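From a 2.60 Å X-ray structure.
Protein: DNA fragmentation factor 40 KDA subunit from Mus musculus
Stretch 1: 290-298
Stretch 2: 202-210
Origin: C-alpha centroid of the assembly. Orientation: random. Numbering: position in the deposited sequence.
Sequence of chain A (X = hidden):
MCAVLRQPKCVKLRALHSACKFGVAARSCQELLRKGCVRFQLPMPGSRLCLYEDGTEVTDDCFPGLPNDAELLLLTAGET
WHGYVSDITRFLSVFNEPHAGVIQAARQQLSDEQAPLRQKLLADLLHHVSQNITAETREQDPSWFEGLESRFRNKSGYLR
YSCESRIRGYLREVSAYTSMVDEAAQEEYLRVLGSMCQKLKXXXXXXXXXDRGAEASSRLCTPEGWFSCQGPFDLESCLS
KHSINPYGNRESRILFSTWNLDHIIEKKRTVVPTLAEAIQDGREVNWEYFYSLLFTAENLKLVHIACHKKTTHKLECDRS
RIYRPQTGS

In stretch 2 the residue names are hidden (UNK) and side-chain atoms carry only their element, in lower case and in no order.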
# COMPACT_ATOMS: atom_id res chain seq x y z
N PHE A 290 18.02 11.59 19.44
CA PHE A 290 17.09 10.50 19.17
C PHE A 290 15.78 11.05 18.63
O PHE A 290 15.10 10.40 17.81
CB PHE A 290 16.84 9.70 20.44
CG PHE A 290 18.03 8.92 20.91
CD1 PHE A 290 18.91 9.46 21.84
CD2 PHE A 290 18.33 7.69 20.34
CE1 PHE A 290 20.08 8.77 22.21
CE2 PHE A 290 19.50 6.99 20.70
CZ PHE A 290 20.38 7.54 21.63
N TYR A 291 15.42 12.24 19.08
CA TYR A 291 14.21 12.88 18.59
C TYR A 291 14.38 13.05 17.08
O TYR A 291 13.55 12.61 16.29
CB TYR A 291 14.05 14.24 19.27
CG TYR A 291 12.90 15.05 18.75
CD1 TYR A 291 11.59 14.78 19.17
CD2 TYR A 291 13.10 16.07 17.82
CE1 TYR A 291 10.52 15.53 18.68
CE2 TYR A 291 12.04 16.81 17.33
CZ TYR A 291 10.75 16.54 17.76
OH TYR A 291 9.70 17.28 17.27
N SER A 292 15.48 13.69 16.67
CA SER A 292 15.76 13.89 15.26
C SER A 292 15.57 12.60 14.49
O SER A 292 14.85 12.55 13.49
CB SER A 292 17.20 14.32 15.07
OG SER A 292 17.44 15.55 15.72
N LEU A 293 16.24 11.57 14.98
CA LEU A 293 16.20 10.25 14.36
C LEU A 293 14.80 9.67 14.26
O LEU A 293 14.42 9.12 13.23
CB LEU A 293 17.10 9.28 15.15
CG LEU A 293 18.58 9.10 14.73
CD1 LEU A 293 19.09 10.29 13.93
CD2 LEU A 293 19.42 8.88 15.97
N LEU A 294 14.04 9.80 15.34
CA LEU A 294 12.71 9.21 15.39
C LEU A 294 11.58 9.96 14.70
O LEU A 294 10.69 9.32 14.15
CB LEU A 294 12.33 8.96 16.86
CG LEU A 294 13.21 7.98 17.65
CD1 LEU A 294 13.15 8.23 19.12
CD2 LEU A 294 12.77 6.58 17.35
N PHE A 295 11.61 11.29 14.69
CA PHE A 295 10.48 12.03 14.13
C PHE A 295 10.73 13.12 13.11
O PHE A 295 9.78 13.76 12.67
CB PHE A 295 9.67 12.67 15.26
CG PHE A 295 9.52 11.80 16.49
CD1 PHE A 295 10.20 12.12 17.66
CD2 PHE A 295 8.67 10.68 16.47
CE1 PHE A 295 10.04 11.33 18.82
CE2 PHE A 295 8.50 9.89 17.61
CZ PHE A 295 9.19 10.22 18.79
N THR A 296 11.98 13.35 12.74
CA THR A 296 12.31 14.45 11.83
C THR A 296 12.74 14.02 10.44
O THR A 296 13.17 12.89 10.23
CB THR A 296 13.43 15.30 12.46
OG1 THR A 296 12.99 15.75 13.75
CG2 THR A 296 13.76 16.51 11.61
N ALA A 297 12.62 14.94 9.48
CA ALA A 297 13.03 14.65 8.13
C ALA A 297 14.54 14.46 8.09
O ALA A 297 15.10 14.13 7.05
CB ALA A 297 12.62 15.76 7.19
N GLU A 298 15.21 14.70 9.21
CA GLU A 298 16.66 14.52 9.24
C GLU A 298 16.98 13.04 9.01
O GLU A 298 18.01 12.71 8.44
CB GLU A 298 17.25 14.91 10.60
CG GLU A 298 17.10 16.36 10.96
CD GLU A 298 17.60 16.68 12.36
OE1 GLU A 298 18.82 16.49 12.62
OE2 GLU A 298 16.77 17.10 13.20
N UNK A 202 4.69 20.65 20.60
CA UNK A 202 5.19 22.00 20.37
C UNK A 202 5.36 22.31 18.89
O UNK A 202 5.39 23.47 18.49
c UNK A 202 6.56 22.18 21.04
o UNK A 202 7.61 21.78 20.17
N UNK A 203 5.48 21.27 18.08
CA UNK A 203 5.69 21.45 16.65
C UNK A 203 4.52 20.84 15.87
O UNK A 203 4.55 20.77 14.64
c UNK A 203 7.61 21.49 15.04
c UNK A 203 7.04 20.80 16.25
c UNK A 203 6.88 19.30 16.02
N UNK A 204 3.49 20.41 16.59
CA UNK A 204 2.31 19.82 15.98
C UNK A 204 2.61 18.58 15.16
O UNK A 204 2.21 18.47 13.99
c UNK A 204 1.60 20.85 15.12
c UNK A 204 1.28 23.31 14.96
n UNK A 204 2.35 24.11 15.00
c UNK A 204 1.32 22.11 15.87
o UNK A 204 0.32 23.51 14.22
N UNK A 205 3.33 17.65 15.78
CA UNK A 205 3.67 16.38 15.16
C UNK A 205 4.19 16.49 13.72
O UNK A 205 4.03 15.55 12.94
c UNK A 205 2.46 15.46 15.23
c UNK A 205 1.94 15.29 16.65
c UNK A 205 1.92 14.06 18.75
c UNK A 205 1.20 15.09 19.35
c UNK A 205 1.21 16.31 17.27
c UNK A 205 2.28 14.17 17.40
o UNK A 205 0.87 14.99 20.69
c UNK A 205 0.84 16.21 18.62
N UNK A 206 4.81 17.61 13.37
CA UNK A 206 5.34 17.79 12.03
C UNK A 206 4.36 17.54 10.90
O UNK A 206 4.77 17.23 9.78
c UNK A 206 6.56 16.88 11.83
o UNK A 206 8.54 16.55 13.13
n UNK A 206 7.93 18.67 12.70
c UNK A 206 7.76 17.36 12.61
N UNK A 207 3.07 17.66 11.18
CA UNK A 207 2.06 17.45 10.14
C UNK A 207 2.32 18.40 8.99
O UNK A 207 1.82 18.24 7.87
N UNK A 208 3.10 19.42 9.29
CA UNK A 208 3.49 20.44 8.33
C UNK A 208 4.15 19.81 7.09
O UNK A 208 4.06 20.33 5.98
c UNK A 208 4.44 21.41 9.01
o UNK A 208 5.19 22.12 8.06
N UNK A 209 4.81 18.67 7.29
CA UNK A 209 5.48 18.00 6.19
C UNK A 209 4.58 17.72 4.98
O UNK A 209 5.05 17.76 3.85
c UNK A 209 8.84 15.85 9.17
c UNK A 209 6.10 16.68 6.64
c UNK A 209 7.70 15.76 8.38
c UNK A 209 9.26 18.04 8.30
o UNK A 209 10.74 17.08 9.90
c UNK A 209 7.31 16.80 7.53
c UNK A 209 9.61 16.99 9.12
c UNK A 209 8.11 17.95 7.50
N UNK A 210 3.30 17.43 5.21
CA UNK A 210 2.40 17.10 4.10
C UNK A 210 1.54 18.21 3.55
O UNK A 210 0.94 18.04 2.49
c UNK A 210 2.13 14.60 4.48
c UNK A 210 1.38 13.46 4.76
c UNK A 210 3.49 14.46 4.24
c UNK A 210 4.10 13.21 4.29
c UNK A 210 1.47 15.95 4.46
c UNK A 210 1.97 12.21 4.81
c UNK A 210 3.34 12.09 4.57

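Position 202 carries one carbon followed by one oxygen, and nothing of stretch 1 lies within 4.5 Å of it. A single hydroxyl on CB identifies Ser 202, whose OG is hydrogen-bonded elsewhere in the structure.

Position 203 has three carbons, with CB bearing two others. The CA-to-CB bond points toward stretch 1, and one of the two outer carbons lies 3.7 Å from Tyr 291 OH, a packing contact with the end of that side chain. Branching at CB without a heteroatom gives Val 203, and the carbon in contact is CG1.

Position 204 shows three carbons in a row, the third holding one oxygen and one nitrogen. This is a carboxamide on a two-methylene arm, hence Gln 204; it makes no contact with the helix.

At position 205 one carbon leads to a six-carbon ring bearing an oxygen, the signature of Tyr 205. Its CA-to-CB bond points away from stretch 1, and the side chain makes no contact with it.

Position 206 has two carbons, the second carrying one oxygen and one nitrogen. The CA-to-CB bond points toward stretch 1, and the carboxamide end approaches Phe 295 O. A carboxamide one methylene shorter than that of Gln 204 means Asn 206. The modelled Asn 206 OD1 is 3.1 Å from Phe 295 O, but the amide is probably turned over, so its atom assignment supports no firm conclusion.

Position 207 has no side-chain atoms and is Gly 207. Gly 207 N donates to Gln 204 O at 3.0 Å as the chain enters a 3-10 segment.

Position 208 repeats the pattern of one carbon and one oxygen, giving Ser 208, out of reach of stretch 1.

Position 209 again has a six-carbon ring bearing an oxygen, which lies 2.9 Å from Ala 297 N. This is Tyr 209, with the CA-to-CB bond pointing toward stretch 1 and chi1 at -71° (m).

Position 210 has one carbon and a six-carbon ring without oxygen: Phe 210, which does not reach stretch 1.

The contact buries 211 Å² in total, and Tyr 209 has the largest share, 60 Å². The helix of stretch 1 runs to Phe 295, and Thr 296 is the first residue to leave helical phi/psi. Just beyond, Ala 297 N donates to Tyr 209 OH at 2.9 Å with an angle of 151°, so the phenol ties down the chain after the helix. Ala 297 CB packs 3.8 Å from Tyr 209 CZ, and Thr 296 CG2 lies 3.5 Å from Tyr 209 OH. Phe 295 O approaches the ring edge, 4.2 Å from Tyr 209 CE2.

Stretch 2 (202-210) SVQYNGSYF
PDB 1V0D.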